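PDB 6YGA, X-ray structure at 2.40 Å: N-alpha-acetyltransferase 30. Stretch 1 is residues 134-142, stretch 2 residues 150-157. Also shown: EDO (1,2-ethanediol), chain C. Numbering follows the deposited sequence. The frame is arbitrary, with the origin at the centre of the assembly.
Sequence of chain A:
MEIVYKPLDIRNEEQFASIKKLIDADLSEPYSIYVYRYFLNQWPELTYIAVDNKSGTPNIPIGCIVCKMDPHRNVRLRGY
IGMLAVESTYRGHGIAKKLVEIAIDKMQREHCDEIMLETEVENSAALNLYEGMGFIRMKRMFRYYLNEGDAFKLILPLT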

# COMPACT_ATOMS: atom_id res chain seq x y z
N GLY A 134 -18.56 -16.56 7.28
CA GLY A 134 -17.94 -16.17 8.52
C GLY A 134 -16.60 -15.48 8.36
O GLY A 134 -16.04 -15.04 9.37
N PHE A 135 -16.08 -15.39 7.14
CA PHE A 135 -14.85 -14.67 6.90
C PHE A 135 -15.01 -13.21 7.31
O PHE A 135 -16.08 -12.61 7.15
CB PHE A 135 -14.46 -14.75 5.43
CG PHE A 135 -13.79 -16.03 5.03
CD1 PHE A 135 -14.55 -17.14 4.67
CD2 PHE A 135 -12.41 -16.13 4.98
CE1 PHE A 135 -13.94 -18.32 4.29
CE2 PHE A 135 -11.79 -17.31 4.60
CZ PHE A 135 -12.56 -18.41 4.25
N ILE A 136 -13.93 -12.63 7.84
CA ILE A 136 -13.87 -11.20 8.10
C ILE A 136 -12.58 -10.66 7.50
O ILE A 136 -11.59 -11.38 7.32
CB ILE A 136 -13.95 -10.86 9.60
CG1 ILE A 136 -12.86 -11.59 10.39
CG2 ILE A 136 -15.33 -11.18 10.15
CD1 ILE A 136 -12.84 -11.24 11.87
N ARG A 137 -12.60 -9.37 7.18
CA ARG A 137 -11.45 -8.70 6.60
C ARG A 137 -10.45 -8.35 7.70
O ARG A 137 -10.80 -7.69 8.68
CB ARG A 137 -11.90 -7.44 5.86
CG ARG A 137 -13.12 -7.68 4.98
CD ARG A 137 -13.73 -6.39 4.48
NE ARG A 137 -15.00 -6.64 3.81
CZ ARG A 137 -15.81 -5.69 3.36
NH1 ARG A 137 -15.50 -4.41 3.51
NH2 ARG A 137 -16.95 -6.02 2.76
N MSE A 138 -9.21 -8.80 7.53
CA MSE A 138 -8.19 -8.59 8.54
C MSE A 138 -7.11 -7.62 8.07
O MSE A 138 -6.27 -7.19 8.86
CB MSE A 138 -7.55 -9.92 8.93
CG MSE A 138 -8.48 -10.84 9.70
SE MSE A 138 -9.12 -9.98 11.33
CE MSE A 138 -7.43 -9.84 12.29
N LYS A 139 -7.14 -7.26 6.79
CA LYS A 139 -6.08 -6.44 6.23
C LYS A 139 -6.52 -5.90 4.88
O LYS A 139 -7.31 -6.54 4.18
CB LYS A 139 -4.79 -7.26 6.08
CG LYS A 139 -3.52 -6.45 5.86
CD LYS A 139 -2.32 -7.38 5.79
CE LYS A 139 -1.00 -6.64 5.87
NZ LYS A 139 0.14 -7.58 5.90
N ARG A 140 -6.02 -4.73 4.53
CA ARG A 140 -6.23 -4.14 3.21
C ARG A 140 -4.87 -3.83 2.60
O ARG A 140 -4.04 -3.16 3.23
CB ARG A 140 -7.07 -2.86 3.29
CG ARG A 140 -7.57 -2.36 1.93
CD ARG A 140 -8.27 -1.02 2.07
NE ARG A 140 -8.66 -0.46 0.78
CZ ARG A 140 -9.93 -0.32 0.37
NH1 ARG A 140 -10.92 -0.71 1.16
NH2 ARG A 140 -10.19 0.20 -0.82
N MSE A 141 -4.64 -4.31 1.39
CA MSE A 141 -3.34 -4.15 0.75
C MSE A 141 -3.41 -3.15 -0.41
O MSE A 141 -4.17 -3.34 -1.35
CB MSE A 141 -2.80 -5.50 0.26
CG MSE A 141 -2.57 -6.50 1.38
SE MSE A 141 -4.18 -7.43 1.97
CE MSE A 141 -3.97 -9.08 0.96
N PHE A 142 -2.59 -2.10 -0.31
CA PHE A 142 -2.65 -0.99 -1.26
C PHE A 142 -2.20 -1.43 -2.65
O PHE A 142 -1.06 -1.89 -2.82
CB PHE A 142 -1.78 0.15 -0.74
CG PHE A 142 -1.76 1.36 -1.63
CD1 PHE A 142 -2.81 2.26 -1.62
CD2 PHE A 142 -0.67 1.61 -2.45
CE1 PHE A 142 -2.79 3.38 -2.44
CE2 PHE A 142 -0.64 2.73 -3.26
CZ PHE A 142 -1.71 3.61 -3.26
C1 EDO C . -7.90 -6.36 13.33
O1 EDO C . -9.04 -5.51 13.19
C2 EDO C . -6.83 -5.97 12.32
O2 EDO C . -7.31 -6.20 10.99
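Stretch 2, residues 150-157: DAFKLILP

The strongest polar anchor lies near the end where the chain connects the two stretches. Asp 150, just ahead of its strand, points its side chain toward stretch 1 and forms a salt bridge with Arg 140: NE of Arg 140 stands 3.0 Å from OD2 of Asp 150, at the edge of the guanidinium, near its plane, with a weak second bond from NH2 of Arg 140 to the same OD2 at 3.4 Å.

Residues 151-157 run as an extended strand antiparallel to strand 136-141, the axes 157° apart and 4.6 Å at closest approach. Met 141 and Ala 151 exchange a reciprocal pair of hydrogen bonds, N of Met 141 to O of Ala 151 at 2.9 Å and N of Ala 151 to O of Met 141 at 3.1 Å. Ile 136 and Ile 155 do the same, N of Ile 136 to O of Ile 155 at 3.2 Å and N of Ile 155 to O of Ile 136 at 3.1 Å. Between them the ladder slips: O of Lys 153 accepts from N of Met 138 at 2.8 Å. N of Lys 153 donates to O of Lys 139 at 2.8 Å. One residue of stretch 2 thus faces two of stretch 1, and Met 138, with psi near -9°, absorbs the extra residue as a bulge would.

Side chains then sort by face. Arg 137, Arg 140, Phe 152 and Leu 154 share one; CD of Arg 137 lies over the Phe 152 ring, 3.7 Å from its centroid. On the other, CE of Met 141 reaches CB of Ala 151 at 4.0 Å. Just before strand 136-141, the Phe 135 ring takes CB of Leu 156 over its face, 3.4 Å from the centroid. Gly 134 has positive phi after a helix; an ideal CB there would come within 3.0 Å of CD1 of Leu 156 and jam against the preceding carbonyl O, which by itself calls for glycine.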

# COMPACT_ATOMS: atom_id res chain seq x y z
N ASP A 150 -7.15 -2.27 -4.65
CA ASP A 150 -6.61 -2.87 -3.44
C ASP A 150 -7.15 -4.28 -3.25
O ASP A 150 -7.99 -4.77 -4.01
CB ASP A 150 -6.96 -2.00 -2.23
CG ASP A 150 -6.46 -0.57 -2.38
OD1 ASP A 150 -5.70 -0.29 -3.32
OD2 ASP A 150 -6.84 0.28 -1.54
N ALA A 151 -6.65 -4.95 -2.21
CA ALA A 151 -7.13 -6.27 -1.83
C ALA A 151 -7.55 -6.26 -0.37
O ALA A 151 -7.11 -5.43 0.42
CB ALA A 151 -6.07 -7.35 -2.03
N PHE A 152 -8.43 -7.20 -0.04
CA PHE A 152 -8.73 -7.54 1.34
C PHE A 152 -8.11 -8.90 1.64
O PHE A 152 -8.11 -9.80 0.79
CB PHE A 152 -10.24 -7.59 1.59
CG PHE A 152 -10.89 -6.24 1.76
CD1 PHE A 152 -10.25 -5.23 2.45
CD2 PHE A 152 -12.15 -5.99 1.24
CE1 PHE A 152 -10.84 -3.99 2.61
CE2 PHE A 152 -12.75 -4.75 1.39
CZ PHE A 152 -12.10 -3.75 2.08
N LYS A 153 -7.57 -9.04 2.84
CA LYS A 153 -7.13 -10.32 3.36
C LYS A 153 -8.24 -10.87 4.24
O LYS A 153 -8.57 -10.28 5.27
CB LYS A 153 -5.83 -10.17 4.16
CG LYS A 153 -5.22 -11.48 4.63
CD LYS A 153 -3.91 -11.23 5.35
CE LYS A 153 -3.09 -12.50 5.46
NZ LYS A 153 -1.69 -12.21 5.88
N LEU A 154 -8.84 -11.99 3.82
CA LEU A 154 -9.95 -12.59 4.53
C LEU A 154 -9.47 -13.81 5.31
O LEU A 154 -8.69 -14.61 4.80
CB LEU A 154 -11.06 -13.01 3.57
CG LEU A 154 -11.63 -11.91 2.67
CD1 LEU A 154 -12.73 -12.43 1.76
CD2 LEU A 154 -12.13 -10.76 3.52
N ILE A 155 -9.95 -13.94 6.55
CA ILE A 155 -9.59 -15.04 7.43
C ILE A 155 -10.84 -15.59 8.09
O ILE A 155 -11.68 -14.83 8.58
CB ILE A 155 -8.57 -14.59 8.50
CG1 ILE A 155 -7.27 -14.14 7.84
CG2 ILE A 155 -8.30 -15.72 9.49
CD1 ILE A 155 -6.17 -13.86 8.82
N LEU A 156 -10.97 -16.91 8.09
CA LEU A 156 -12.06 -17.61 8.76
C LEU A 156 -11.46 -18.48 9.86
O LEU A 156 -10.74 -19.45 9.56
CB LEU A 156 -12.85 -18.47 7.78
CG LEU A 156 -13.90 -19.42 8.37
CD1 LEU A 156 -15.08 -18.63 8.92
CD2 LEU A 156 -14.35 -20.44 7.34
N PRO A 157 -11.71 -18.16 11.13
CA PRO A 157 -11.09 -18.93 12.22
C PRO A 157 -11.87 -20.20 12.52
O PRO A 157 -13.09 -20.18 12.66
CB PRO A 157 -11.13 -17.95 13.40
CG PRO A 157 -12.36 -17.15 13.14
CD PRO A 157 -12.52 -17.05 11.63